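Neuraminidase (Influenza A virus, PDB 4GDI) forms a homotetrameric beta-propeller ectodomain resembling influenza neuraminidases, which cleave terminal sialic acid from glycoconjugates, though its putative active site has diverged. Local coordinates at residues P32-V46 with Q346-T358. Numbering follows the deposited sequence.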
loop_
_atom_site.group_PDB
_atom_site.type_symbol
_atom_site.label_atom_id
_atom_site.label_comp_id
_atom_site.label_asym_id
_atom_site.label_seq_id
_atom_site.Cartn_x
_atom_site.Cartn_y
_atom_site.Cartn_z
ATOM N N PRO A 32 -16.621 -15.630 -16.577
ATOM C CA PRO A 32 -15.667 -16.624 -17.099
ATOM C C PRO A 32 -14.248 -16.097 -17.262
ATOM O O PRO A 32 -13.328 -16.884 -17.493
ATOM C CB PRO A 32 -16.261 -16.999 -18.461
ATOM C CG PRO A 32 -17.018 -15.786 -18.888
ATOM C CD PRO A 32 -17.601 -15.221 -17.600
ATOM N N GLU A 33 -14.061 -14.790 -17.134
ATOM C CA GLU A 33 -12.716 -14.225 -17.181
ATOM C C GLU A 33 -12.264 -13.670 -15.816
ATOM O O GLU A 33 -13.077 -13.329 -14.967
ATOM C CB GLU A 33 -12.638 -13.144 -18.263
ATOM C CG GLU A 33 -12.775 -13.701 -19.673
ATOM C CD GLU A 33 -12.616 -12.645 -20.753
ATOM O OE1 GLU A 33 -12.994 -11.480 -20.512
ATOM O OE2 GLU A 33 -12.114 -12.988 -21.848
ATOM N N LEU A 34 -10.957 -13.605 -15.616
ATOM C CA LEU A 34 -10.400 -12.948 -14.447
ATOM C C LEU A 34 -9.186 -12.123 -14.844
ATOM O O LEU A 34 -8.570 -12.368 -15.877
ATOM C CB LEU A 34 -10.041 -13.945 -13.338
ATOM C CG LEU A 34 -9.432 -15.301 -13.664
ATOM C CD1 LEU A 34 -8.343 -15.202 -14.717
ATOM C CD2 LEU A 34 -8.879 -15.913 -12.387
ATOM N N PRO A 35 -8.860 -11.114 -14.035
ATOM C CA PRO A 35 -7.726 -10.252 -14.359
ATOM C C PRO A 35 -6.404 -10.989 -14.196
ATOM O O PRO A 35 -6.362 -12.017 -13.523
ATOM C CB PRO A 35 -7.851 -9.106 -13.346
ATOM C CG PRO A 35 -8.642 -9.672 -12.214
ATOM C CD PRO A 35 -9.568 -10.687 -12.813
ATOM N N GLY A 36 -5.347 -10.486 -14.831
ATOM C CA GLY A 36 -4.028 -11.088 -14.706
ATOM C C GLY A 36 -3.391 -10.783 -13.361
ATOM O O GLY A 36 -3.787 -9.835 -12.685
ATOM N N ASP A 37 -2.411 -11.592 -12.969
ATOM C CA ASP A 37 -1.656 -11.359 -11.735
ATOM C C ASP A 37 -2.511 -11.568 -10.493
ATOM O O ASP A 37 -2.230 -11.024 -9.421
ATOM C CB ASP A 37 -1.036 -9.958 -11.733
ATOM C CG ASP A 37 0.141 -9.845 -12.691
ATOM O OD1 ASP A 37 0.916 -10.819 -12.795
ATOM O OD2 ASP A 37 0.288 -8.789 -13.346
ATOM N N LEU A 38 -3.554 -12.372 -10.640
ATOM C CA LEU A 38 -4.344 -12.801 -9.502
ATOM C C LEU A 38 -3.707 -14.073 -8.977
ATOM O O LEU A 38 -3.327 -14.951 -9.752
ATOM C CB LEU A 38 -5.773 -13.076 -9.940
ATOM C CG LEU A 38 -6.933 -12.650 -9.052
ATOM C CD1 LEU A 38 -6.938 -11.152 -8.850
ATOM C CD2 LEU A 38 -8.231 -13.108 -9.691
ATOM N N ILE A 39 -3.565 -14.165 -7.662
ATOM C CA ILE A 39 -3.083 -15.389 -7.041
ATOM C C ILE A 39 -4.267 -16.316 -6.788
ATOM O O ILE A 39 -5.181 -15.981 -6.034
ATOM C CB ILE A 39 -2.362 -15.090 -5.727
ATOM C CG1 ILE A 39 -1.240 -14.075 -5.983
ATOM C CG2 ILE A 39 -1.836 -16.387 -5.110
ATOM C CD1 ILE A 39 -0.461 -13.691 -4.745
ATOM N N LEU A 40 -4.243 -17.477 -7.432
ATOM C CA LEU A 40 -5.310 -18.460 -7.312
ATOM C C LEU A 40 -5.166 -19.254 -6.025
ATOM O O LEU A 40 -4.077 -19.742 -5.701
ATOM C CB LEU A 40 -5.275 -19.409 -8.509
ATOM C CG LEU A 40 -5.481 -18.698 -9.856
ATOM C CD1 LEU A 40 -5.421 -19.696 -10.975
ATOM C CD2 LEU A 40 -6.806 -17.955 -9.864
ATOM N N SER A 41 -6.277 -19.416 -5.318
ATOM C CA SER A 41 -6.229 -19.938 -3.958
ATOM C C SER A 41 -7.034 -21.208 -3.740
ATOM O O SER A 41 -8.059 -21.445 -4.375
ATOM C CB SER A 41 -6.711 -18.861 -2.986
ATOM O OG SER A 41 -7.990 -18.364 -3.343
ATOM N N ARG A 42 -6.564 -22.014 -2.802
ATOM C CA ARG A 42 -7.320 -23.157 -2.353
ATOM C C ARG A 42 -7.078 -23.326 -0.872
ATOM O O ARG A 42 -6.132 -22.766 -0.332
ATOM C CB ARG A 42 -6.937 -24.423 -3.132
ATOM C CG ARG A 42 -5.473 -24.841 -3.061
ATOM C CD ARG A 42 -5.253 -26.077 -3.951
ATOM N NE ARG A 42 -3.842 -26.405 -4.138
ATOM C CZ ARG A 42 -3.362 -27.103 -5.166
ATOM N NH1 ARG A 42 -4.173 -27.552 -6.119
ATOM N NH2 ARG A 42 -2.060 -27.346 -5.248
ATOM N N ARG A 43 -7.965 -24.081 -0.226
ATOM C CA ARG A 43 -7.889 -24.366 1.190
ATOM C C ARG A 43 -7.902 -23.056 1.976
ATOM O O ARG A 43 -7.261 -22.924 3.015
ATOM C CB ARG A 43 -6.669 -25.241 1.501
ATOM C CG ARG A 43 -6.695 -26.536 0.675
ATOM C CD ARG A 43 -5.921 -27.699 1.277
ATOM N NE ARG A 43 -4.512 -27.685 0.892
ATOM C CZ ARG A 43 -4.042 -28.064 -0.298
ATOM N NH1 ARG A 43 -4.867 -28.485 -1.253
ATOM N NH2 ARG A 43 -2.734 -28.015 -0.533
ATOM N N ALA A 44 -8.692 -22.110 1.484
ATOM C CA ALA A 44 -8.768 -20.795 2.092
ATOM C C ALA A 44 -9.697 -20.784 3.302
ATOM O O ALA A 44 -10.581 -21.637 3.451
ATOM C CB ALA A 44 -9.212 -19.744 1.075
ATOM N N TYR A 45 -9.463 -19.810 4.176
ATOM C CA TYR A 45 -10.313 -19.587 5.339
ATOM C C TYR A 45 -10.066 -18.170 5.842
ATOM O O TYR A 45 -9.166 -17.483 5.365
ATOM C CB TYR A 45 -10.036 -20.622 6.443
ATOM C CG TYR A 45 -8.590 -20.650 6.925
ATOM C CD1 TYR A 45 -7.637 -21.398 6.258
ATOM C CD2 TYR A 45 -8.193 -19.922 8.040
ATOM C CE1 TYR A 45 -6.320 -21.436 6.680
ATOM C CE2 TYR A 45 -6.871 -19.952 8.485
ATOM C CZ TYR A 45 -5.943 -20.714 7.798
ATOM O OH TYR A 45 -4.644 -20.750 8.204
ATOM N N VAL A 46 -10.851 -17.741 6.819
ATOM C CA VAL A 46 -10.763 -16.376 7.293
ATOM C C VAL A 46 -10.341 -16.345 8.756
ATOM O O VAL A 46 -10.748 -17.200 9.539
ATOM C CB VAL A 46 -12.122 -15.642 7.145
ATOM C CG1 VAL A 46 -12.031 -14.251 7.784
ATOM C CG2 VAL A 46 -12.541 -15.540 5.673
ATOM N N GLN A 346 -16.782 -20.918 -12.914
ATOM C CA GLN A 346 -16.150 -21.526 -14.085
ATOM C C GLN A 346 -15.367 -20.466 -14.855
ATOM O O GLN A 346 -15.860 -19.363 -15.076
ATOM C CB GLN A 346 -17.200 -22.165 -14.996
ATOM C CG GLN A 346 -16.601 -22.969 -16.147
ATOM C CD GLN A 346 -15.727 -24.116 -15.665
ATOM O OE1 GLN A 346 -16.062 -24.800 -14.697
ATOM N NE2 GLN A 346 -14.592 -24.323 -16.333
ATOM N N THR A 347 -14.141 -20.784 -15.253
ATOM C CA THR A 347 -13.369 -19.833 -16.048
ATOM C C THR A 347 -13.119 -20.394 -17.443
ATOM O O THR A 347 -13.218 -21.594 -17.667
ATOM C CB THR A 347 -12.025 -19.443 -15.378
ATOM O OG1 THR A 347 -11.055 -20.479 -15.579
ATOM C CG2 THR A 347 -12.219 -19.189 -13.859
ATOM N N VAL A 348 -12.796 -19.517 -18.381
ATOM C CA VAL A 348 -12.630 -19.945 -19.759
ATOM C C VAL A 348 -11.266 -20.600 -19.960
ATOM O O VAL A 348 -11.146 -21.549 -20.730
ATOM C CB VAL A 348 -12.851 -18.781 -20.749
ATOM C CG1 VAL A 348 -11.822 -17.678 -20.548
ATOM C CG2 VAL A 348 -12.820 -19.298 -22.184
ATOM N N GLY A 349 -10.253 -20.143 -19.224
ATOM C CA GLY A 349 -8.884 -20.558 -19.499
ATOM C C GLY A 349 -8.091 -21.275 -18.415
ATOM O O GLY A 349 -6.948 -21.666 -18.656
ATOM N N LEU A 350 -8.655 -21.450 -17.223
ATOM C CA LEU A 350 -7.917 -22.159 -16.173
ATOM C C LEU A 350 -8.806 -22.912 -15.185
ATOM O O LEU A 350 -8.435 -23.119 -14.031
ATOM C CB LEU A 350 -6.977 -21.199 -15.437
ATOM C CG LEU A 350 -7.573 -19.850 -15.055
ATOM C CD1 LEU A 350 -8.491 -20.010 -13.857
ATOM C CD2 LEU A 350 -6.461 -18.844 -14.786
ATOM N N GLY A 351 -9.977 -23.321 -15.651
ATOM C CA GLY A 351 -10.822 -24.239 -14.913
ATOM C C GLY A 351 -11.624 -23.606 -13.801
ATOM O O GLY A 351 -11.881 -22.406 -13.802
ATOM N N MET A 352 -12.018 -24.442 -12.849
ATOM C CA MET A 352 -12.855 -24.027 -11.735
ATOM C C MET A 352 -12.011 -23.319 -10.692
ATOM O O MET A 352 -10.972 -23.834 -10.259
ATOM C CB MET A 352 -13.527 -25.252 -11.105
ATOM C CG MET A 352 -14.437 -24.918 -9.932
ATOM S SD MET A 352 -16.150 -25.431 -10.174
ATOM C CE MET A 352 -16.617 -24.424 -11.582
ATOM N N ILE A 353 -12.442 -22.124 -10.303
ATOM C CA ILE A 353 -11.781 -21.415 -9.216
ATOM C C ILE A 353 -12.778 -21.298 -8.079
ATOM O O ILE A 353 -13.982 -21.426 -8.292
ATOM C CB ILE A 353 -11.307 -20.001 -9.629
ATOM C CG1 ILE A 353 -12.490 -19.145 -10.061
ATOM C CG2 ILE A 353 -10.289 -20.082 -10.756
ATOM C CD1 ILE A 353 -12.139 -17.700 -10.291
ATOM N N GLN A 354 -12.279 -21.078 -6.870
ATOM C CA GLN A 354 -13.164 -20.759 -5.755
ATOM C C GLN A 354 -12.809 -19.408 -5.145
ATOM O O GLN A 354 -11.637 -19.056 -4.982
ATOM C CB GLN A 354 -13.145 -21.849 -4.686
ATOM C CG GLN A 354 -11.778 -22.301 -4.282
ATOM C CD GLN A 354 -11.281 -23.412 -5.168
ATOM O OE1 GLN A 354 -12.077 -24.124 -5.781
ATOM N NE2 GLN A 354 -9.959 -23.565 -5.253
ATOM N N GLU A 355 -13.852 -18.657 -4.824
ATOM C CA GLU A 355 -13.721 -17.392 -4.140
ATOM C C GLU A 355 -14.500 -17.463 -2.826
ATOM O O GLU A 355 -15.607 -18.006 -2.776
ATOM C CB GLU A 355 -14.255 -16.278 -5.043
ATOM C CG GLU A 355 -13.211 -15.728 -6.010
ATOM C CD GLU A 355 -12.088 -15.013 -5.283
ATOM O OE1 GLU A 355 -12.394 -14.195 -4.385
ATOM O OE2 GLU A 355 -10.906 -15.282 -5.598
ATOM N N LEU A 356 -13.922 -16.939 -1.758
ATOM C CA LEU A 356 -14.570 -16.993 -0.454
ATOM C C LEU A 356 -15.556 -15.847 -0.333
ATOM O O LEU A 356 -15.224 -14.701 -0.623
ATOM C CB LEU A 356 -13.556 -16.873 0.692
ATOM C CG LEU A 356 -12.721 -18.072 1.121
ATOM C CD1 LEU A 356 -12.096 -17.787 2.497
ATOM C CD2 LEU A 356 -13.523 -19.380 1.148
ATOM N N SER A 357 -16.769 -16.167 0.080
ATOM C CA SER A 357 -17.673 -15.156 0.590
ATOM C C SER A 357 -17.780 -15.359 2.106
ATOM O O SER A 357 -17.410 -16.413 2.639
ATOM C CB SER A 357 -19.039 -15.304 -0.057
ATOM O OG SER A 357 -19.653 -16.486 0.417
ATOM N N THR A 358 -18.284 -14.356 2.801
ATOM C CA THR A 358 -18.434 -14.449 4.251
ATOM C C THR A 358 -19.815 -13.951 4.652
ATOM O O THR A 358 -20.348 -13.040 4.023
ATOM C CB THR A 358 -17.377 -13.612 5.004
ATOM O OG1 THR A 358 -17.475 -12.243 4.615
ATOM C CG2 THR A 358 -15.976 -14.094 4.737
HETATM O O HOH W 1 -7.802 -15.905 -5.237
HETATM O O HOH W 2 -10.662 -19.325 -2.185
HETATM O O HOH W 3 -9.317 -20.760 -6.874
HETATM O O HOH W 4 -8.890 -18.186 -6.532
#
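Leu40 divides its two methyls between two partners: CD1 meets Leu350 CD2 tip to tip at 4.0 Å, while CD2 rests on Ile353 CG2, the two side chains crossing at about a right angle. Leu34 comes to the same Leu350 methyl end-on through CD1, and its CD2 lies 4.3 Å from Ile353 CD1, closing a small aliphatic cluster. A second apolar patch forms where Leu356 CD1 packs on Ala44 CB (3.8 Å) and slides past Val46, whose CG2 also touches Thr358 CG2. Between the two patches ordered waters bridge the strands. The amide of Gln354, brought round by a bend at chi2 (-88°), donates an N-H from NE2 to Ser41 O (3.0 Å), the acceptor lying close to the amide plane. Water 3 donates to the same carbonyl and accepts from Gln354 N; water 1 joins Ile39 O, Ser41 OG and Glu355 OE2. Strands 39-42 and 352-358 belong to neighbouring blades of the beta-propeller and run at 79° to each other; they share no backbone hydrogen bond, and the bridging here is by a side-chain amide and waters, at backbone as well as side-chain atoms. Past the corner at Arg43, strand 44-46 runs almost parallel to 352-358, with 8.1 Å between axes. The more open end lies in the loops, where Val348 N donates to Pro32 O (2.8 Å) and exposed Val348 lies alongside the Glu33 side chain, whose OE1 is hydrogen-bonded to the backbone N of Asn70 of a neighbouring subunit. Thr347 OG1 shapes this turn, accepting from Leu350 N in an ST motif and donating to Gly351 O.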